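Local coordinates for protein hydrogenase maturation factor (Thermoanaerobacter tengcongensis, PDB 3VTH) that probably transfers the carbamoyl group of carbamoyl phosphate, with ATP, to the C-terminal cysteine of HypE during maturation of [NiFe]-hydrogenases, at residues Y131-C136 / P191-V196; I337-E342 / R360-R365. All coordinates share one frame; numbering follows the deposited sequence. Where two conformers were deposited one is given.

Interaction 1 (Y131-C136 / P191-V196). With ZN (zinc ion), chain C.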
ATOM      1  N   TYR A 131      19.089  12.163  20.396  1.00 32.56           N
ATOM      2  CA  TYR A 131      17.917  11.583  21.040  1.00 32.06           C
ATOM      3  C   TYR A 131      17.121  10.711  20.038  1.00 30.52           C
ATOM      4  O   TYR A 131      16.603  11.214  19.039  1.00 29.50           O
ATOM      5  CB  TYR A 131      17.057  12.681  21.692  1.00 32.08           C
ATOM      6  CG  TYR A 131      15.739  12.208  22.252  1.00 32.66           C
ATOM      7  CD1 TYR A 131      14.552  12.793  21.844  1.00 31.98           C
ATOM      8  CD2 TYR A 131      15.679  11.180  23.202  1.00 35.00           C
ATOM      9  CE1 TYR A 131      13.326  12.380  22.362  1.00 34.69           C
ATOM     10  CE2 TYR A 131      14.447  10.744  23.709  1.00 34.66           C
ATOM     11  CZ  TYR A 131      13.290  11.354  23.290  1.00 34.73           C
ATOM     12  OH  TYR A 131      12.075  10.942  23.776  1.00 35.95           O
ATOM     13  N   PRO A 132      17.053   9.389  20.295  1.00 30.49           N
ATOM     14  CA  PRO A 132      16.560   8.408  19.309  1.00 29.47           C
ATOM     15  C   PRO A 132      15.061   8.482  19.049  1.00 28.27           C
ATOM     16  O   PRO A 132      14.566   7.787  18.166  1.00 27.34           O
ATOM     17  CB  PRO A 132      16.897   7.057  19.966  1.00 29.84           C
ATOM     18  CG  PRO A 132      17.901   7.383  21.030  1.00 32.37           C
ATOM     19  CD  PRO A 132      17.496   8.719  21.528  1.00 31.20           C
ATOM     20  N   PHE A 133      14.338   9.313  19.808  1.00 28.46           N
ATOM     21  CA  PHE A 133      12.880   9.422  19.631  1.00 27.73           C
ATOM     22  C   PHE A 133      12.405  10.856  19.408  1.00 27.39           C
ATOM     23  O   PHE A 133      11.221  11.194  19.618  1.00 26.57           O
ATOM     24  CB  PHE A 133      12.140   8.742  20.797  1.00 28.54           C
ATOM     25  CG  PHE A 133      12.489   7.283  20.940  1.00 30.04           C
ATOM     26  CD1 PHE A 133      11.879   6.328  20.133  1.00 30.87           C
ATOM     27  CD2 PHE A 133      13.481   6.880  21.819  1.00 31.87           C
ATOM     28  CE1 PHE A 133      12.230   4.975  20.237  1.00 32.35           C
ATOM     29  CE2 PHE A 133      13.841   5.532  21.931  1.00 32.39           C
ATOM     30  CZ  PHE A 133      13.219   4.586  21.146  1.00 32.31           C
ATOM     31  N   ILE A 134      13.328  11.693  18.959  1.00 27.32           N
ATOM     32  CA  ILE A 134      12.990  13.076  18.624  1.00 27.08           C
ATOM     33  C   ILE A 134      11.822  13.143  17.627  1.00 26.58           C
ATOM     34  O   ILE A 134      11.805  12.415  16.634  1.00 25.16           O
ATOM     35  CB  ILE A 134      14.225  13.859  18.131  1.00 27.95           C
ATOM     36  CG1 ILE A 134      13.924  15.364  18.052  1.00 27.22           C
ATOM     37  CG2 ILE A 134      14.778  13.281  16.801  1.00 26.39           C
ATOM     38  CD1 ILE A 134      15.201  16.237  17.903  1.00 29.47           C
ATOM     39  N   ASN A 135      10.825  13.977  17.942  1.00 26.49           N
ATOM     40  CA  ASN A 135       9.713  14.258  17.018  1.00 27.15           C
ATOM     41  C   ASN A 135       9.115  15.618  17.390  1.00 27.12           C
ATOM     42  O   ASN A 135       9.605  16.269  18.306  1.00 27.92           O
ATOM     43  CB  ASN A 135       8.639  13.155  17.074  1.00 26.86           C
ATOM     44  CG  ASN A 135       8.118  12.909  18.499  1.00 30.82           C
ATOM     45  OD1 ASN A 135       8.134  13.797  19.363  1.00 34.71           O
ATOM     46  ND2 ASN A 135       7.652  11.698  18.743  1.00 37.17           N
ATOM     47  N   CYS A 136       8.068  16.037  16.687  1.00 26.82           N
ATOM     48  CA  CYS A 136       7.410  17.306  16.959  1.00 27.26           C
ATOM     49  C   CYS A 136       6.019  17.228  16.335  1.00 26.96           C
ATOM     50  O   CYS A 136       5.604  16.156  15.905  1.00 26.12           O
ATOM     51  CB  CYS A 136       8.228  18.470  16.366  1.00 28.36           C
ATOM     52  SG  CYS A 136       8.263  18.529  14.553  1.00 28.32           S
ATOM     53  N   PRO A 191      10.946   7.616  25.858  1.00 29.83           N
ATOM     54  CA  PRO A 191      11.338   6.220  25.676  1.00 29.34           C
ATOM     55  C   PRO A 191      12.856   6.087  25.546  1.00 29.85           C
ATOM     56  O   PRO A 191      13.541   7.065  25.254  1.00 29.95           O
ATOM     57  CB  PRO A 191      10.650   5.803  24.366  1.00 28.18           C
ATOM     58  CG  PRO A 191      10.049   7.045  23.798  1.00 28.03           C
ATOM     59  CD  PRO A 191      10.076   8.127  24.783  1.00 28.82           C
ATOM     60  N   SER A 192      13.365   4.879  25.767  1.00 30.30           N
ATOM     61  CA  SER A 192      14.775   4.581  25.560  1.00 30.36           C
ATOM     62  C   SER A 192      14.988   3.267  24.786  1.00 29.71           C
ATOM     63  O   SER A 192      14.133   2.368  24.779  1.00 27.53           O
ATOM     64  CB  SER A 192      15.506   4.554  26.902  1.00 32.30           C
ATOM     65  OG  SER A 192      14.768   3.820  27.856  1.00 34.50           O
ATOM     66  N   LEU A 193      16.130   3.192  24.116  1.00 29.40           N
ATOM     67  CA  LEU A 193      16.579   1.973  23.460  1.00 30.42           C
ATOM     68  C   LEU A 193      17.051   0.935  24.469  1.00 31.08           C
ATOM     69  O   LEU A 193      17.515   1.264  25.572  1.00 31.75           O
ATOM     70  CB  LEU A 193      17.729   2.280  22.493  1.00 30.42           C
ATOM     71  CG  LEU A 193      17.418   3.279  21.370  1.00 31.03           C
ATOM     72  CD1 LEU A 193      18.720   3.720  20.681  1.00 32.34           C
ATOM     73  CD2 LEU A 193      16.391   2.718  20.377  1.00 29.86           C
ATOM     74  N   SER A 194      16.952  -0.324  24.059  1.00 30.77           N
ATOM     75  CA  SER A 194      17.493  -1.421  24.831  1.00 32.61           C
ATOM     76  C   SER A 194      18.131  -2.401  23.846  1.00 32.43           C
ATOM     77  O   SER A 194      17.468  -2.870  22.886  1.00 31.82           O
ATOM     78  CB  SER A 194      16.381  -2.072  25.667  1.00 32.63           C
ATOM     79  OG  SER A 194      16.841  -3.280  26.270  1.00 38.12           O
ATOM     80  N   PHE A 195      19.422  -2.653  24.033  1.00 32.23           N
ATOM     81  CA  PHE A 195      20.153  -3.592  23.187  1.00 32.64           C
ATOM     82  C   PHE A 195      20.262  -4.943  23.891  1.00 33.85           C
ATOM     83  O   PHE A 195      20.653  -5.020  25.053  1.00 33.94           O
ATOM     84  CB  PHE A 195      21.558  -3.065  22.837  1.00 32.76           C
ATOM     85  CG  PHE A 195      22.371  -4.013  21.972  1.00 34.09           C
ATOM     86  CD1 PHE A 195      22.194  -4.039  20.588  1.00 33.82           C
ATOM     87  CD2 PHE A 195      23.311  -4.863  22.539  1.00 35.41           C
ATOM     88  CE1 PHE A 195      22.930  -4.903  19.787  1.00 34.22           C
ATOM     89  CE2 PHE A 195      24.062  -5.734  21.743  1.00 36.43           C
ATOM     90  CZ  PHE A 195      23.872  -5.751  20.366  1.00 35.97           C
ATOM     91  N   VAL A 196      19.919  -6.002  23.168  1.00 34.78           N
ATOM     92  CA  VAL A 196      20.029  -7.365  23.681  1.00 36.67           C
ATOM     93  C   VAL A 196      20.812  -8.195  22.673  1.00 37.01           C
ATOM     94  O   VAL A 196      20.429  -8.327  21.511  1.00 35.24           O
ATOM     95  CB  VAL A 196      18.636  -8.040  23.870  1.00 36.79           C
ATOM     96  CG1 VAL A 196      18.794  -9.395  24.563  1.00 39.98           C
ATOM     97  CG2 VAL A 196      17.691  -7.146  24.648  1.00 36.83           C
TER
HETATM   98 ZN    ZN C 801       9.811  17.034  13.677  1.00 27.74          ZN
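F133 lies against P191 where the two HypF zinc fingers meet. The first finger brings a type I beta turn from Y131 to I134. The second brings its exit, which runs into strand 193-196. The contact includes a CH-pi interaction. P191 CB sits over the face of the F133 ring, 4.0 Å from its centroid and 12° off the normal. F133 CG lies 3.8 Å from P191 CG. Apolar contacts continue toward L193. L193 CD2 meets F133 CZ at 3.8 Å, and L193 CD1 meets P132 CG at the same distance of 3.8 Å. I313 of helix 312-320 touches both P132 and L193. No hydrogen bond crosses between the two segments. Two oxygens make van der Waals contacts with carbons: P191 O approaches F133 CD2 at 3.4 Å, and Y131 OH lies 3.6 Å from P191 CD. The Y131 ring also packs edge-to-face with F187, next to the second zinc site. At the far end of the turn segment, C136 completes the first zinc site with C114, C117 and C139. C136 SG, set between its backbone N and carbonyl carbon (chi1 68°), binds the zinc ion at 2.3 Å.

Interaction 2 (I337-E342 / R360-R365)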
ATOM      1  N   ILE A 337       4.055  -9.220  10.844  1.00 28.84           N
ATOM      2  CA  ILE A 337       5.168  -8.512  11.486  1.00 28.00           C
ATOM      3  C   ILE A 337       5.006  -8.435  13.019  1.00 28.63           C
ATOM      4  O   ILE A 337       3.917  -8.131  13.520  1.00 28.72           O
ATOM      5  CB  ILE A 337       5.332  -7.086  10.847  1.00 26.89           C
ATOM      6  CG1 ILE A 337       6.601  -6.378  11.335  1.00 25.69           C
ATOM      7  CG2 ILE A 337       4.048  -6.191  11.050  1.00 27.19           C
ATOM      8  CD1 ILE A 337       6.860  -5.029  10.573  1.00 24.63           C
ATOM      9  N   CYS A 338       6.074  -8.763  13.755  1.00 28.66           N
ATOM     10  CA  CYS A 338       6.077  -8.673  15.217  1.00 29.59           C
ATOM     11  C   CYS A 338       5.983  -7.219  15.641  1.00 28.39           C
ATOM     12  O   CYS A 338       6.604  -6.365  15.024  1.00 26.76           O
ATOM     13  CB  CYS A 338       7.373  -9.246  15.801  1.00 29.75           C
ATOM     14  SG  CYS A 338       7.509 -11.020  15.663  1.00 36.15           S
ATOM     15  N   LYS A 339       5.238  -6.946  16.702  1.00 28.99           N
ATOM     16  CA  LYS A 339       5.114  -5.567  17.190  1.00 29.76           C
ATOM     17  C   LYS A 339       5.534  -5.357  18.649  1.00 30.21           C
ATOM     18  O   LYS A 339       5.789  -4.224  19.057  1.00 31.20           O
ATOM     19  CB  LYS A 339       3.693  -5.035  16.972  1.00 30.15           C
ATOM     20  CG  LYS A 339       2.648  -5.553  17.947  1.00 31.50           C
ATOM     21  CD  LYS A 339       1.444  -4.610  17.935  1.00 33.08           C
ATOM     22  CE  LYS A 339       0.440  -4.943  19.016  1.00 32.87           C
ATOM     23  NZ  LYS A 339       0.976  -4.515  20.335  1.00 39.62           N
ATOM     24  N   ASP A 340       5.622  -6.421  19.433  1.00 30.53           N
ATOM     25  CA  ASP A 340       5.967  -6.347  20.857  0.50 31.58           C
ATOM     26  C   ASP A 340       7.373  -6.898  21.123  1.00 31.66           C
ATOM     27  O   ASP A 340       7.780  -7.864  20.460  1.00 31.47           O
ATOM     28  CB  ASP A 340       4.959  -7.169  21.663  0.50 32.59           C
ATOM     29  CG  ASP A 340       3.553  -6.603  21.600  0.50 34.08           C
ATOM     30  OD1 ASP A 340       3.396  -5.401  21.288  0.50 33.18           O
ATOM     31  OD2 ASP A 340       2.600  -7.366  21.878  0.50 36.28           O
ATOM     32  N   ASN A 341       8.082  -6.329  22.097  1.00 31.20           N
ATOM     33  CA  ASN A 341       9.410  -6.826  22.471  1.00 30.93           C
ATOM     34  C   ASN A 341       9.411  -8.330  22.758  1.00 32.03           C
ATOM     35  O   ASN A 341      10.226  -9.087  22.185  1.00 31.19           O
ATOM     36  CB  ASN A 341       9.968  -6.039  23.663  1.00 30.98           C
ATOM     37  CG  ASN A 341      10.223  -4.570  23.334  1.00 29.78           C
ATOM     38  OD1 ASN A 341      10.631  -4.230  22.229  1.00 30.07           O
ATOM     39  ND2 ASN A 341       9.988  -3.696  24.302  1.00 30.64           N
ATOM     40  N   GLU A 342       8.496  -8.771  23.625  1.00 32.95           N
ATOM     41  CA  GLU A 342       8.446 -10.181  24.025  1.00 35.30           C
ATOM     42  C   GLU A 342       8.208 -11.107  22.834  1.00 35.04           C
ATOM     43  O   GLU A 342       8.830 -12.159  22.735  1.00 35.35           O
ATOM     44  CB  GLU A 342       7.356 -10.423  25.059  1.00 36.52           C
ATOM     45  CG  GLU A 342       7.713  -9.968  26.438  1.00 40.52           C
ATOM     46  CD  GLU A 342       6.487  -9.772  27.316  1.00 44.64           C
ATOM     47  OE1 GLU A 342       5.781  -8.760  27.133  1.00 45.80           O
ATOM     48  OE2 GLU A 342       6.244 -10.622  28.198  1.00 47.83           O
ATOM     49  N   ARG A 360       8.571   2.103  23.970  1.00 28.01           N
ATOM     50  CA  ARG A 360       7.353   2.796  23.519  1.00 28.69           C
ATOM     51  C   ARG A 360       6.432   1.771  22.861  1.00 28.76           C
ATOM     52  O   ARG A 360       6.757   1.231  21.795  1.00 28.63           O
ATOM     53  CB  ARG A 360       7.665   3.952  22.540  1.00 27.72           C
ATOM     54  CG  ARG A 360       6.409   4.763  22.098  1.00 29.46           C
ATOM     55  CD  ARG A 360       6.735   5.936  21.147  1.00 29.51           C
ATOM     56  NE  ARG A 360       7.465   5.492  19.951  1.00 30.98           N
ATOM     57  CZ  ARG A 360       8.238   6.279  19.203  1.00 30.96           C
ATOM     58  NH1 ARG A 360       8.378   7.558  19.508  1.00 32.65           N
ATOM     59  NH2 ARG A 360       8.871   5.791  18.141  1.00 30.87           N
ATOM     60  N   ASP A 361       5.291   1.495  23.485  1.00 29.78           N
ATOM     61  CA  ASP A 361       4.329   0.525  22.921  1.00 30.28           C
ATOM     62  C   ASP A 361       3.926   0.851  21.492  1.00 29.01           C
ATOM     63  O   ASP A 361       3.684   2.009  21.148  1.00 28.03           O
ATOM     64  CB  ASP A 361       3.066   0.428  23.768  1.00 32.18           C
ATOM     65  CG  ASP A 361       3.296  -0.286  25.086  1.00 37.24           C
ATOM     66  OD1 ASP A 361       2.311  -0.416  25.840  1.00 41.98           O
ATOM     67  OD2 ASP A 361       4.446  -0.727  25.375  1.00 40.14           O
ATOM     68  N   ILE A 362       3.895  -0.179  20.651  1.00 27.92           N
ATOM     69  CA  ILE A 362       3.301  -0.056  19.323  1.00 27.16           C
ATOM     70  C   ILE A 362       1.881  -0.560  19.507  1.00 28.04           C
ATOM     71  O   ILE A 362       1.676  -1.717  19.891  1.00 28.66           O
ATOM     72  CB  ILE A 362       4.044  -0.890  18.251  1.00 26.66           C
ATOM     73  CG1 ILE A 362       5.467  -0.352  18.052  1.00 24.67           C
ATOM     74  CG2 ILE A 362       3.238  -0.905  16.894  1.00 24.76           C
ATOM     75  CD1 ILE A 362       6.389  -1.287  17.206  1.00 25.32           C
ATOM     76  N   VAL A 363       0.911   0.324  19.287  1.00 27.02           N
ATOM     77  CA  VAL A 363      -0.489  -0.033  19.426  1.00 26.90           C
ATOM     78  C   VAL A 363      -1.005  -0.725  18.171  1.00 26.32           C
ATOM     79  O   VAL A 363      -1.682  -1.749  18.252  1.00 25.75           O
ATOM     80  CB  VAL A 363      -1.370   1.220  19.740  1.00 27.27           C
ATOM     81  CG1 VAL A 363      -2.830   0.818  19.869  1.00 27.35           C
ATOM     82  CG2 VAL A 363      -0.853   1.904  21.051  1.00 27.65           C
ATOM     83  N   ASN A 364      -0.684  -0.144  17.019  1.00 24.91           N
ATOM     84  CA  ASN A 364      -1.161  -0.639  15.745  1.00 25.01           C
ATOM     85  C   ASN A 364       0.027  -0.948  14.852  1.00 23.60           C
ATOM     86  O   ASN A 364       0.683  -0.038  14.349  1.00 23.55           O
ATOM     87  CB  ASN A 364      -2.080   0.413  15.087  1.00 24.36           C
ATOM     88  CG  ASN A 364      -3.231   0.841  16.008  1.00 27.27           C
ATOM     89  OD1 ASN A 364      -3.334   2.015  16.399  1.00 30.18           O
ATOM     90  ND2 ASN A 364      -4.075  -0.114  16.387  1.00 23.53           N
ATOM     91  N   ARG A 365       0.319  -2.227  14.649  1.00 24.02           N
ATOM     92  CA  ARG A 365       1.472  -2.571  13.807  1.00 23.45           C
ATOM     93  C   ARG A 365       1.124  -2.225  12.360  1.00 23.13           C
ATOM     94  O   ARG A 365      -0.064  -2.181  11.999  1.00 22.05           O
ATOM     95  CB  ARG A 365       1.823  -4.057  13.952  1.00 24.41           C
ATOM     96  CG  ARG A 365       1.042  -4.976  13.007  1.00 25.36           C
ATOM     97  CD  ARG A 365       1.224  -6.392  13.439  1.00 28.89           C
ATOM     98  NE  ARG A 365       0.415  -6.712  14.612  1.00 30.74           N
ATOM     99  CZ  ARG A 365       0.664  -7.733  15.420  1.00 35.70           C
ATOM    100  NH1 ARG A 365       1.716  -8.523  15.195  1.00 36.96           N
ATOM    101  NH2 ARG A 365      -0.117  -7.950  16.468  1.00 36.48           N
TER
HETATM  102  O   HOH W   1       5.066  -2.762  21.193  1.00 25.09           O
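I337 gives its carbonyl oxygen to R365. R365 NH1 donates to I337 O at 2.8 Å, with an N-H...O angle of 157°, and the oxygen lies near the guanidinium plane. The I337 side chain adds an apolar touch, I337 CG2 to R365 CD at 3.7 Å. Both segments belong to the YrdC-like (telomere recombination) region, and I337 lies close to the magnesium ligand S329. K339 carries most of the contact. K339 CG lies 3.8 Å above the plane of the R365 guanidinium, over its centre, and K339 CB meets R365 CB at 3.7 Å. The chain then bends at chi4 (74°), which brings K339 NZ to I362 O at 2.9 Å, nearly along the C=O axis. K339 O takes a bond from a water that in turn accepts from I362 N. In the conformer given, D340 OD1 forms a salt bridge with K339 NZ at 2.7 Å, on the syn side of the carboxylate. An alanine in place of K339 would probably leave I362 O without its lysine donor and one guanidinium face without its methylene cover. K339 NZ thus joins a carboxylate to a backbone carbonyl. K339 NZ lies 5.3 Å from R365 NH2, and the D340 carboxylate would probably ease the approach of these two like charges.

In the fold
From the N terminus, the chain passes through the first zinc finger, which holds 131-136. The second finger follows, and interaction 1 closes this long loop as the chain enters strand 193-196. That strand is an outermost one, within this chain, of a mixed sheet, and pairs with 354-358. Interaction 2 opens much later, so the two contacts are in series and neither nest nor cross. Between its segments run the rest of helix 341-347 and strand 354-358. Interaction 1 joins the two fingers at the start of an edge strand, and interaction 2 joins two parts of the YrdC-like domain. R360 links them: R360 NH2 lies 3.6 Å from F133 CD1, and R360 CB packs near P191 CB.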